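Local coordinates for DUF1116 domain-containing protein (Enterococcus faecalis, PDB 3CLQ) that is of unknown function but, as a member of the AllG family, is probably related to a subunit of oxamate carbamoyltransferase, at residues A319-P324 against I357-F362; K342-I347 against T377-V382; A65-L70 against D81-A86; P51-E56 against C261-E266; N130-L135 against S229-G234. All coordinates share one frame; numbering follows the deposited sequence.

Interaction 1 (A319-P324 against I357-F362); sequences AMAAAP and IPVLDF
One flat ring stands at the outer side of this contact. Phe362 carries Pro358 CA over the centre of one ring face, 3.8 Å above the plane, so the loop 357-362 folds back on itself. The same ring packs on Pro328 of the second subunit. The contact joins this loop, which leads into strand 363-369, to a 3-10 turn in segment 319-324. In the turn Ala322 N bonds to Ala319 O, and Ala323 N to Met320 O. Ala321 CB points at the loop, and Ala322 CB comes alongside Ile357. The side chains meet by apolar packing, and one methyl also rests on a carbonyl oxygen. Ile357 has CG1 beside its backbone N and anti to the carbonyl carbon (chi1 -54°), which leaves CG2 anti to N. This CG2 branch meets the methyl of Ala322, with Ala322 CB to Ile357 CG2 at 3.9 Å, and lies 4.3 Å from Ala321 CB. Val359 places CG1 in the crowded position between its N and carbonyl carbon (chi1 75°). That methyl faces the carbonyl of Ala321, with Val359 CG1 to Ala321 O at 3.5 Å. The backbone N of Ala321 is tied to Ser341 OG. Pro324 packs on Pro358 of the second subunit, and Pro358 on Pro324 of that subunit. The tightest meeting of side chains is tip to methyl: Leu360 CD2 lies 3.5 Å from Ala321 CB.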
# COMPACT_ATOMS: atom_id res chain seq x y z
N ALA B 319 -0.74 14.46 8.66
CA ALA B 319 -1.52 13.25 8.41
C ALA B 319 -1.12 12.12 9.33
O ALA B 319 -1.64 11.04 9.23
CB ALA B 319 -1.41 12.81 6.98
N MSE B 320 -0.20 12.38 10.24
CA MSE B 320 0.22 11.41 11.23
C MSE B 320 -0.77 10.26 11.41
O MSE B 320 -0.42 9.10 11.27
CB MSE B 320 0.40 12.12 12.55
CG MSE B 320 1.65 11.78 13.31
SE MSE B 320 1.72 12.87 14.94
CE MSE B 320 2.84 11.60 15.97
N ALA B 321 -2.03 10.58 11.71
CA ALA B 321 -3.04 9.57 12.05
C ALA B 321 -3.19 8.44 11.05
O ALA B 321 -3.60 7.35 11.41
CB ALA B 321 -4.38 10.23 12.27
N ALA B 322 -2.88 8.72 9.79
CA ALA B 322 -3.07 7.77 8.70
C ALA B 322 -2.03 6.66 8.71
O ALA B 322 -2.17 5.66 8.02
CB ALA B 322 -3.01 8.49 7.39
N ALA B 323 -0.99 6.83 9.53
CA ALA B 323 0.18 6.00 9.41
C ALA B 323 0.62 5.48 10.75
O ALA B 323 1.74 5.79 11.20
CB ALA B 323 1.28 6.82 8.80
N PRO B 324 -0.25 4.70 11.42
CA PRO B 324 0.13 4.18 12.71
C PRO B 324 1.41 3.35 12.63
O PRO B 324 2.05 3.15 13.64
CB PRO B 324 -1.06 3.31 13.12
CG PRO B 324 -1.75 3.00 11.88
CD PRO B 324 -1.58 4.24 11.03
N ILE B 357 -8.35 10.87 5.55
CA ILE B 357 -7.76 9.92 6.49
C ILE B 357 -8.80 8.97 7.08
O ILE B 357 -9.62 9.37 7.90
CB ILE B 357 -7.12 10.64 7.66
CG1 ILE B 357 -6.11 11.69 7.18
CG2 ILE B 357 -6.48 9.64 8.61
CD1 ILE B 357 -5.87 12.74 8.20
N PRO B 358 -8.73 7.70 6.69
CA PRO B 358 -9.75 6.72 7.04
C PRO B 358 -10.03 6.65 8.55
O PRO B 358 -11.17 6.83 8.99
CB PRO B 358 -9.15 5.42 6.55
CG PRO B 358 -8.31 5.84 5.40
CD PRO B 358 -7.67 7.10 5.88
N VAL B 359 -9.00 6.40 9.34
CA VAL B 359 -9.24 6.21 10.77
C VAL B 359 -9.98 7.41 11.42
O VAL B 359 -10.69 7.23 12.39
CB VAL B 359 -7.96 5.82 11.54
CG1 VAL B 359 -7.06 7.01 11.72
CG2 VAL B 359 -8.32 5.17 12.88
N LEU B 360 -9.81 8.61 10.88
CA LEU B 360 -10.59 9.76 11.36
C LEU B 360 -11.88 9.96 10.56
O LEU B 360 -12.17 11.07 10.09
CB LEU B 360 -9.74 11.03 11.30
CG LEU B 360 -8.88 11.40 12.52
CD1 LEU B 360 -8.87 10.32 13.63
CD2 LEU B 360 -7.48 11.80 12.12
N ASP B 361 -12.63 8.87 10.37
CA ASP B 361 -13.89 8.90 9.64
C ASP B 361 -13.77 9.62 8.29
O ASP B 361 -14.71 10.28 7.85
CB ASP B 361 -14.98 9.59 10.47
CG ASP B 361 -15.31 8.84 11.76
OD1 ASP B 361 -15.22 7.58 11.78
OD2 ASP B 361 -15.68 9.52 12.75
N PHE B 362 -12.61 9.50 7.65
CA PHE B 362 -12.38 10.14 6.35
C PHE B 362 -12.50 11.67 6.39
O PHE B 362 -13.11 12.26 5.49
CB PHE B 362 -13.34 9.57 5.30
CG PHE B 362 -13.23 8.11 5.16
CD1 PHE B 362 -12.38 7.55 4.20
CD2 PHE B 362 -13.92 7.26 6.03
CE1 PHE B 362 -12.26 6.18 4.09
CE2 PHE B 362 -13.80 5.88 5.93
CZ PHE B 362 -12.96 5.33 4.97

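Interaction 2 (K342-I347 against T377-V382); sequences KEMLEI and TGMLPV
Met379, a selenomethionine, forms the tight centre of this contact. Its CG is anti to the backbone N (chi1 -177°) and the chain runs extended to SE, then bends at chi3. The bend brings CE onto the backbone at Glu343 and Met344. There Met379 CE lies 3.2 Å from Glu343 O and 3.7 Å from Met344 CE, the two selenomethionine chains crossing obliquely. Ile347 closes the other flank, with Ile347 CG1 3.6 Å from Met379 CE. Ile347 CD1 reaches on to the proline ring, 3.6 Å from Pro381 CD. Met344 bends at chi2 and chi3, and Met344 CE also touches Val382 CG1 at 4.0 Å. The looser side is polar. Glu343 crosses Met379 obliquely and Glu346 at about a right angle, each bringing OE1 near SE. Glu346 OE1 is 4.1 Å from Met379 SE, and exposed Glu346 also lies loosely against Thr377 CG2. Thr377 OG1 accepts from Met379 N at 2.9 Å, an ST turn, and is also bonded to Lys373 O of helix 371-377. The contact joins the end of helix 334-343 to the loop between helix 371-377 and strand 383-388, while Met344 and Ile347 also pack on strand 363-369.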
# COMPACT_ATOMS: atom_id res chain seq x y z
N LYS B 342 -6.21 15.83 14.23
CA LYS B 342 -7.39 16.60 14.64
C LYS B 342 -7.00 18.02 15.02
O LYS B 342 -7.60 18.98 14.55
CB LYS B 342 -8.07 15.98 15.85
CG LYS B 342 -8.97 14.80 15.58
CD LYS B 342 -9.56 14.32 16.93
CE LYS B 342 -10.29 12.96 16.84
NZ LYS B 342 -9.37 11.76 16.84
N GLU B 343 -6.01 18.14 15.89
CA GLU B 343 -5.55 19.45 16.33
C GLU B 343 -5.24 20.38 15.17
O GLU B 343 -5.66 21.53 15.16
CB GLU B 343 -4.30 19.30 17.19
CG GLU B 343 -4.52 18.74 18.58
CD GLU B 343 -3.30 18.95 19.46
OE1 GLU B 343 -2.55 19.92 19.20
OE2 GLU B 343 -3.09 18.15 20.42
N MSE B 344 -4.49 19.87 14.19
CA MSE B 344 -3.97 20.68 13.09
C MSE B 344 -5.02 21.55 12.38
O MSE B 344 -4.67 22.47 11.65
CB MSE B 344 -3.21 19.82 12.08
CG MSE B 344 -1.70 19.62 12.31
SE MSE B 344 -0.74 20.99 13.40
CE MSE B 344 -0.81 20.09 15.14
N LEU B 345 -6.29 21.22 12.58
CA LEU B 345 -7.42 21.89 11.94
C LEU B 345 -7.64 23.32 12.42
O LEU B 345 -8.26 24.13 11.74
CB LEU B 345 -8.71 21.12 12.23
CG LEU B 345 -9.01 19.80 11.55
CD1 LEU B 345 -10.23 19.13 12.17
CD2 LEU B 345 -9.23 20.01 10.06
N GLU B 346 -7.15 23.63 13.62
CA GLU B 346 -7.35 24.96 14.20
C GLU B 346 -6.35 25.91 13.60
O GLU B 346 -6.50 27.13 13.67
CB GLU B 346 -7.16 24.90 15.70
CG GLU B 346 -8.01 23.84 16.37
CD GLU B 346 -7.62 23.66 17.81
OE1 GLU B 346 -6.84 24.49 18.33
OE2 GLU B 346 -8.10 22.68 18.43
N ILE B 347 -5.34 25.32 12.98
CA ILE B 347 -4.26 26.03 12.34
C ILE B 347 -4.53 26.21 10.84
O ILE B 347 -3.87 27.01 10.18
CB ILE B 347 -2.98 25.22 12.47
CG1 ILE B 347 -2.01 25.85 13.42
CG2 ILE B 347 -2.21 25.18 11.19
CD1 ILE B 347 -0.66 25.17 13.25
N THR B 377 -3.90 30.96 18.60
CA THR B 377 -4.00 29.72 19.35
C THR B 377 -2.76 29.50 20.19
O THR B 377 -2.81 28.90 21.26
CB THR B 377 -4.07 28.53 18.39
OG1 THR B 377 -2.91 28.56 17.55
CG2 THR B 377 -5.32 28.59 17.54
N GLY B 378 -1.63 29.98 19.66
CA GLY B 378 -0.32 29.66 20.21
C GLY B 378 0.23 28.34 19.69
O GLY B 378 1.37 27.99 19.97
N MSE B 379 -0.56 27.61 18.92
CA MSE B 379 -0.20 26.28 18.47
C MSE B 379 0.60 26.27 17.16
O MSE B 379 0.16 26.82 16.15
CB MSE B 379 -1.48 25.48 18.28
CG MSE B 379 -1.28 24.06 17.89
SE MSE B 379 -3.03 23.24 17.51
CE MSE B 379 -2.88 23.07 15.59
N LEU B 380 1.78 25.65 17.18
CA LEU B 380 2.62 25.59 15.97
C LEU B 380 2.40 24.34 15.11
O LEU B 380 2.00 23.28 15.62
CB LEU B 380 4.11 25.66 16.35
CG LEU B 380 4.82 27.00 16.60
CD1 LEU B 380 3.86 28.11 17.05
CD2 LEU B 380 5.96 26.80 17.61
N PRO B 381 2.65 24.45 13.79
CA PRO B 381 2.68 23.28 12.94
C PRO B 381 3.58 22.20 13.54
O PRO B 381 4.67 22.48 13.99
CB PRO B 381 3.32 23.81 11.67
CG PRO B 381 2.85 25.18 11.60
CD PRO B 381 2.89 25.68 13.01
N VAL B 382 3.09 20.98 13.55
CA VAL B 382 3.89 19.85 13.98
C VAL B 382 4.46 19.23 12.73
O VAL B 382 3.73 18.99 11.78
CB VAL B 382 3.01 18.79 14.66
CG1 VAL B 382 2.22 17.99 13.60
CG2 VAL B 382 3.85 17.87 15.48

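Interaction 3 (A65-L70 against D81-A86); sequences AVQGAL and DADRVA
Gln67 and Ala82 meet where two helices cross at 103°, their local axes 8.8 Å apart. Ala82 CB packs against the aliphatic part of Gln67, 3.7 Å from Gln67 CG. Gln67 runs extended beyond CG, so its amide passes alongside Asp83, with Gln67 NE2 3.4 Å from Asp83 CB. The two side chains point the same way, their amide and carboxylate planes turned 42° apart. Beside this polar edge lies a thin apolar patch. Leu70 CD2 meets Ala86 CB at 4.2 Å, and Leu70 CB lies 4.3 Å from Ala82 CB. Val66 CG2 only just reaches Ala86 CB, at 4.4 Å. Small alanines on helix 79-87 let helix 60-73 come near despite the steep crossing. Beyond this shell, Phe93 of strand 92-95 packs on both Val66 and Ala86. Tyr55, from the preceding loop, sets the polar ends: its OH is hydrogen-bonded to both Gln67 NE2 and Asp83 OD1. Asp83 OD1 also forms a salt bridge with Arg87. The two helices are thus linked at their polar edge through a shared phenol, and the arginine probably helps to keep the carboxylate of Asp83 ionised.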
# COMPACT_ATOMS: atom_id res chain seq x y z
N ALA B 65 27.59 18.14 0.37
CA ALA B 65 26.71 17.97 -0.77
C ALA B 65 27.18 18.81 -1.96
O ALA B 65 27.39 18.27 -3.04
CB ALA B 65 25.30 18.32 -0.40
N VAL B 66 27.35 20.11 -1.79
CA VAL B 66 27.81 20.88 -2.94
C VAL B 66 29.13 20.33 -3.50
O VAL B 66 29.42 20.47 -4.68
CB VAL B 66 27.96 22.40 -2.64
CG1 VAL B 66 26.73 22.92 -1.89
CG2 VAL B 66 29.20 22.65 -1.86
N GLN B 67 29.91 19.68 -2.65
CA GLN B 67 31.22 19.19 -3.06
C GLN B 67 31.13 17.95 -3.93
O GLN B 67 31.82 17.84 -4.94
CB GLN B 67 32.10 18.90 -1.83
CG GLN B 67 32.83 20.13 -1.32
CD GLN B 67 33.26 19.98 0.12
OE1 GLN B 67 33.54 18.87 0.58
NE2 GLN B 67 33.30 21.09 0.84
N GLY B 68 30.26 17.03 -3.51
CA GLY B 68 30.06 15.80 -4.26
C GLY B 68 29.49 16.22 -5.58
O GLY B 68 29.90 15.74 -6.64
N ALA B 69 28.55 17.16 -5.52
CA ALA B 69 27.86 17.63 -6.70
C ALA B 69 28.86 18.19 -7.69
O ALA B 69 28.87 17.82 -8.86
CB ALA B 69 26.85 18.70 -6.33
N LEU B 70 29.70 19.10 -7.19
CA LEU B 70 30.67 19.75 -8.04
C LEU B 70 31.56 18.73 -8.74
O LEU B 70 31.84 18.86 -9.94
CB LEU B 70 31.47 20.76 -7.24
CG LEU B 70 31.13 22.26 -7.40
CD1 LEU B 70 29.90 22.55 -8.26
CD2 LEU B 70 31.03 22.96 -6.06
N ASP B 81 39.49 20.14 -3.38
CA ASP B 81 39.46 21.11 -4.47
C ASP B 81 38.07 21.75 -4.60
O ASP B 81 37.96 22.97 -4.69
CB ASP B 81 39.86 20.44 -5.79
CG ASP B 81 39.41 21.21 -7.02
OD1 ASP B 81 38.73 22.31 -6.85
OD2 ASP B 81 39.73 20.72 -8.17
N ALA B 82 37.04 20.91 -4.59
CA ALA B 82 35.66 21.38 -4.73
C ALA B 82 35.36 22.53 -3.78
O ALA B 82 34.92 23.61 -4.21
CB ALA B 82 34.70 20.23 -4.49
N ASP B 83 35.59 22.27 -2.49
CA ASP B 83 35.48 23.29 -1.45
C ASP B 83 36.15 24.63 -1.85
O ASP B 83 35.68 25.71 -1.45
CB ASP B 83 36.07 22.76 -0.14
CG ASP B 83 35.96 23.77 0.98
OD1 ASP B 83 34.99 24.56 0.97
OD2 ASP B 83 36.86 23.78 1.88
N ARG B 84 37.23 24.58 -2.62
CA ARG B 84 37.85 25.81 -3.08
C ARG B 84 37.00 26.52 -4.13
O ARG B 84 36.79 27.74 -4.06
CB ARG B 84 39.26 25.55 -3.61
CG ARG B 84 40.12 26.80 -3.71
CD ARG B 84 41.53 26.47 -4.18
NE ARG B 84 41.50 25.68 -5.40
CZ ARG B 84 41.61 24.35 -5.43
NH1 ARG B 84 41.55 23.71 -6.59
NH2 ARG B 84 41.77 23.66 -4.29
N VAL B 85 36.50 25.77 -5.11
CA VAL B 85 35.67 26.34 -6.17
C VAL B 85 34.39 27.00 -5.64
O VAL B 85 34.00 28.09 -6.08
CB VAL B 85 35.29 25.28 -7.21
CG1 VAL B 85 34.58 25.91 -8.41
CG2 VAL B 85 36.53 24.52 -7.66
N ALA B 86 33.74 26.32 -4.68
CA ALA B 86 32.51 26.86 -4.10
C ALA B 86 32.73 28.22 -3.43
O ALA B 86 31.90 29.13 -3.57
CB ALA B 86 31.90 25.86 -3.12

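Interaction 4 (P51-E56 against C261-E266); sequences PPITYE and CRNGVE
Asn263 holds its CG in the crowded position between backbone N and carbonyl carbon (chi1 59°). This places the amide between loop 51-56 and its own turn. On one side Asn263 ND2 donates to Pro51 O at 2.8 Å. The bond is bent, 132° at the hydrogen, with Pro51 O near the plane of the amide. On the other side Asn263 OD1 accepts twice, from Val265 N at 3.1 Å and from Glu266 N at 2.9 Å. Both ends of the amide are thus used, and its rotation is well fixed. Ile53 has CG1 anti to the backbone N (chi1 -173°) and comes tip to tip with this amide, Ile53 CD1 lying 3.6 Å from Asn263 ND2. Ile53 CD1 also reaches Val265 CB at 4.1 Å. The Pro51 ring crosses the amide at about a right angle, and Cys261 SG approaches Pro51 N to 3.9 Å. Between Cys261 and Asn263, CB of Arg262 points away from the loop, and its NE forms a salt bridge with Asp303. Asn263 N bonds back to Glu266 O, closing a tight hairpin between strands 257-263 and 266-271. The double acceptance by OD1 is that of an Asx turn and Asx motif built into such a hairpin.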
# COMPACT_ATOMS: atom_id res chain seq x y z
N PRO B 51 15.86 28.17 2.97
CA PRO B 51 15.90 29.56 2.52
C PRO B 51 17.31 30.04 2.17
O PRO B 51 18.28 29.36 2.50
CB PRO B 51 15.39 30.31 3.75
CG PRO B 51 15.93 29.51 4.86
CD PRO B 51 15.76 28.07 4.42
N PRO B 52 17.43 31.20 1.51
CA PRO B 52 18.72 31.64 0.97
C PRO B 52 19.81 31.57 2.02
O PRO B 52 19.58 31.87 3.19
CB PRO B 52 18.46 33.08 0.54
CG PRO B 52 17.03 33.12 0.22
CD PRO B 52 16.36 32.18 1.21
N ILE B 53 21.00 31.14 1.59
CA ILE B 53 22.13 30.95 2.49
C ILE B 53 23.43 30.89 1.69
O ILE B 53 23.58 30.08 0.78
CB ILE B 53 21.97 29.66 3.34
CG1 ILE B 53 23.06 29.54 4.39
CG2 ILE B 53 21.95 28.43 2.44
CD1 ILE B 53 22.67 28.73 5.58
N THR B 54 24.38 31.74 2.02
CA THR B 54 25.67 31.66 1.37
C THR B 54 26.33 30.32 1.68
O THR B 54 25.91 29.61 2.59
CB THR B 54 26.60 32.79 1.78
OG1 THR B 54 26.70 32.80 3.21
CG2 THR B 54 26.03 34.11 1.32
N TYR B 55 27.37 29.98 0.92
CA TYR B 55 28.04 28.71 1.08
C TYR B 55 28.80 28.69 2.40
O TYR B 55 28.68 27.73 3.16
CB TYR B 55 28.99 28.44 -0.09
CG TYR B 55 29.88 27.24 0.11
CD1 TYR B 55 29.40 25.96 -0.08
CD2 TYR B 55 31.22 27.39 0.49
CE1 TYR B 55 30.21 24.85 0.10
CE2 TYR B 55 32.05 26.29 0.67
CZ TYR B 55 31.53 25.01 0.47
OH TYR B 55 32.33 23.90 0.64
N GLU B 56 29.54 29.76 2.69
CA GLU B 56 30.33 29.79 3.92
C GLU B 56 29.49 29.56 5.16
O GLU B 56 29.98 29.01 6.15
CB GLU B 56 31.13 31.10 4.07
CG GLU B 56 32.18 31.34 3.02
CD GLU B 56 31.56 31.64 1.68
OE1 GLU B 56 30.49 32.30 1.67
OE2 GLU B 56 32.10 31.19 0.64
N CYS B 261 10.43 25.34 4.93
CA CYS B 261 11.66 24.68 4.53
C CYS B 261 12.80 25.06 5.44
O CYS B 261 12.72 26.04 6.18
CB CYS B 261 12.00 24.98 3.08
SG CYS B 261 12.28 26.72 2.78
N ARG B 262 13.86 24.27 5.38
CA ARG B 262 15.00 24.49 6.25
C ARG B 262 16.27 24.03 5.56
O ARG B 262 16.23 23.18 4.66
CB ARG B 262 14.81 23.77 7.59
CG ARG B 262 14.28 22.39 7.45
CD ARG B 262 12.77 22.35 7.52
NE ARG B 262 12.33 21.08 8.07
CZ ARG B 262 12.06 19.99 7.34
NH1 ARG B 262 11.70 18.86 7.93
NH2 ARG B 262 12.16 20.04 6.02
N ASN B 263 17.40 24.61 5.96
CA ASN B 263 18.71 24.33 5.36
C ASN B 263 19.76 23.91 6.39
O ASN B 263 20.95 24.11 6.17
CB ASN B 263 19.22 25.53 4.55
CG ASN B 263 19.36 26.79 5.38
OD1 ASN B 263 19.57 26.73 6.59
ND2 ASN B 263 19.23 27.94 4.74
N GLY B 264 19.32 23.36 7.52
CA GLY B 264 20.24 22.85 8.52
C GLY B 264 20.71 23.94 9.45
O GLY B 264 21.38 23.66 10.45
N VAL B 265 20.38 25.19 9.13
CA VAL B 265 20.76 26.31 9.96
C VAL B 265 19.53 27.19 10.25
O VAL B 265 19.33 27.63 11.38
CB VAL B 265 21.87 27.17 9.30
CG1 VAL B 265 22.27 28.34 10.18
CG2 VAL B 265 23.10 26.33 8.98
N GLU B 266 18.72 27.44 9.23
CA GLU B 266 17.55 28.30 9.39
C GLU B 266 16.26 27.69 8.89
O GLU B 266 16.25 26.89 7.94
CB GLU B 266 17.74 29.61 8.63
CG GLU B 266 18.75 30.57 9.22
CD GLU B 266 18.48 32.00 8.80
OE1 GLU B 266 18.32 32.25 7.58
OE2 GLU B 266 18.43 32.87 9.69

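Interaction 5 (N130-L135 against S229-G234); sequences NLSEQL and SDYFSG
Tyr231 and Phe232 both have CG anti to the backbone N (chi1 -170° and -173°), yet as successive residues they send their rings in diverging directions. Ser132 from the other loop lies against both residues. Its OG comes to the edge of the Tyr231 ring, near the ring plane, with Ser132 OG 3.7 Å from Tyr231 CD2. Ser132 CB lies 4.0 Å from Phe232 CA and approaches the Phe232 ring obliquely, 4.4 Å from Phe232 CD1. Gln134 is bent at chi2, so its amide group folds back over the backbone between Ser229 and Phe232. The end of Gln134 thus lies beside Phe232. The contact joins the loop after strand 126-130 to the loop between helices 216-226 and 234-247. The segment 229-234 is shaped by two small motifs. Ser229 OG accepts from Tyr231 N at 3.1 Å, an ST turn. A type I beta turn follows from Tyr231 to Gly234, with Gly234 N bonded to Tyr231 O at 3.0 Å, and it leads into helix 234-247. The turn brings Gly234 CA over one face of the Tyr231 ring, 3.9 Å above its plane and toward the rim. Farther along, Tyr231 OH is hydrogen-bonded to Ser104 OG. The Phe232 side chain packs instead on Leu201 of helix 195-210 and Leu226 of helix 216-226.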
# COMPACT_ATOMS: atom_id res chain seq x y z
N ASN B 130 14.52 16.41 -7.65
CA ASN B 130 15.43 15.36 -8.08
C ASN B 130 14.89 14.03 -7.63
O ASN B 130 13.84 13.95 -6.99
CB ASN B 130 16.81 15.55 -7.47
CG ASN B 130 16.81 15.26 -6.01
OD1 ASN B 130 15.86 14.67 -5.50
ND2 ASN B 130 17.85 15.70 -5.30
N LEU B 131 15.64 12.98 -7.97
CA LEU B 131 15.29 11.62 -7.66
C LEU B 131 15.97 11.15 -6.39
O LEU B 131 17.01 11.65 -5.99
CB LEU B 131 15.70 10.71 -8.81
CG LEU B 131 14.84 10.75 -10.06
CD1 LEU B 131 14.79 12.17 -10.63
CD2 LEU B 131 15.40 9.79 -11.08
N SER B 132 15.36 10.16 -5.75
CA SER B 132 16.01 9.43 -4.69
C SER B 132 17.17 8.62 -5.26
O SER B 132 16.99 7.77 -6.13
CB SER B 132 15.00 8.50 -4.02
OG SER B 132 15.65 7.45 -3.32
N GLU B 133 18.37 8.91 -4.79
CA GLU B 133 19.43 7.92 -4.85
C GLU B 133 18.85 6.96 -3.85
O GLU B 133 17.91 7.34 -3.15
CB GLU B 133 20.70 8.55 -4.34
CG GLU B 133 20.86 9.96 -4.86
CD GLU B 133 21.83 10.78 -4.04
OE1 GLU B 133 21.36 11.65 -3.27
OE2 GLU B 133 23.07 10.56 -4.16
N GLN B 134 19.26 5.71 -3.76
CA GLN B 134 18.36 4.87 -2.94
C GLN B 134 18.96 4.31 -1.66
O GLN B 134 18.27 3.68 -0.87
CB GLN B 134 17.67 3.79 -3.78
CG GLN B 134 16.49 4.29 -4.62
CD GLN B 134 15.11 4.04 -3.97
OE1 GLN B 134 14.55 2.94 -4.05
NE2 GLN B 134 14.58 5.07 -3.31
N LEU B 135 20.26 4.54 -1.46
CA LEU B 135 20.95 3.93 -0.33
C LEU B 135 20.95 4.83 0.93
O LEU B 135 20.30 5.89 0.95
CB LEU B 135 22.38 3.51 -0.74
CG LEU B 135 22.60 2.07 -1.26
CD1 LEU B 135 22.73 1.03 -0.10
CD2 LEU B 135 21.53 1.62 -2.28
N SER B 229 15.17 0.35 -1.61
CA SER B 229 14.78 1.24 -0.56
C SER B 229 13.34 1.59 -0.81
O SER B 229 12.90 1.62 -1.95
CB SER B 229 15.67 2.49 -0.60
OG SER B 229 15.03 3.62 -0.04
N ASP B 230 12.61 1.88 0.24
CA ASP B 230 11.22 2.24 0.05
C ASP B 230 11.03 3.75 -0.14
O ASP B 230 9.92 4.23 -0.07
CB ASP B 230 10.33 1.66 1.16
CG ASP B 230 10.60 2.29 2.50
OD1 ASP B 230 9.89 1.93 3.49
OD2 ASP B 230 11.51 3.15 2.56
N TYR B 231 12.10 4.47 -0.42
CA TYR B 231 12.03 5.91 -0.47
C TYR B 231 11.85 6.51 -1.87
O TYR B 231 11.81 7.72 -2.03
CB TYR B 231 13.29 6.52 0.16
CG TYR B 231 13.19 8.02 0.35
CD1 TYR B 231 12.23 8.58 1.21
CD2 TYR B 231 14.04 8.88 -0.35
CE1 TYR B 231 12.13 9.96 1.39
CE2 TYR B 231 13.95 10.28 -0.18
CZ TYR B 231 12.99 10.81 0.69
OH TYR B 231 12.90 12.18 0.85
N PHE B 232 11.76 5.68 -2.89
CA PHE B 232 11.72 6.23 -4.24
C PHE B 232 10.65 7.31 -4.56
O PHE B 232 10.89 8.20 -5.34
CB PHE B 232 11.64 5.11 -5.29
CG PHE B 232 11.76 5.62 -6.66
CD1 PHE B 232 12.99 6.13 -7.12
CD2 PHE B 232 10.65 5.69 -7.49
CE1 PHE B 232 13.12 6.66 -8.39
CE2 PHE B 232 10.77 6.21 -8.77
CZ PHE B 232 12.02 6.70 -9.23
N SER B 233 9.46 7.22 -3.97
CA SER B 233 8.41 8.20 -4.26
C SER B 233 8.41 9.43 -3.32
O SER B 233 7.58 10.35 -3.48
CB SER B 233 7.04 7.51 -4.17
OG SER B 233 6.77 7.17 -2.83
N GLY B 234 9.29 9.41 -2.33
CA GLY B 234 9.39 10.51 -1.37
C GLY B 234 9.49 11.85 -2.06
O GLY B 234 8.66 12.73 -1.84

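Interactions 3 and 5 both lie within the loop closed by interaction 4, which spans over 200 residues and brings an early loop to the hairpin of strands 257-263 and 266-271. Interactions 3 and 4 touch through Tyr55, their centres about 16 Å apart. Interactions 1 and 2 come later and their segments alternate along the chain. They share helix 334-343 and strand 363-369 as neighbours, and touch at Leu360 and Lys342. Their centres lie about 43 Å and 40 Å from that of interaction 3, across the chain's centre. Interactions 3 and 4 form another group, with interaction 5 centred about 23 Å from both. Interaction 1 also lies beside the second subunit.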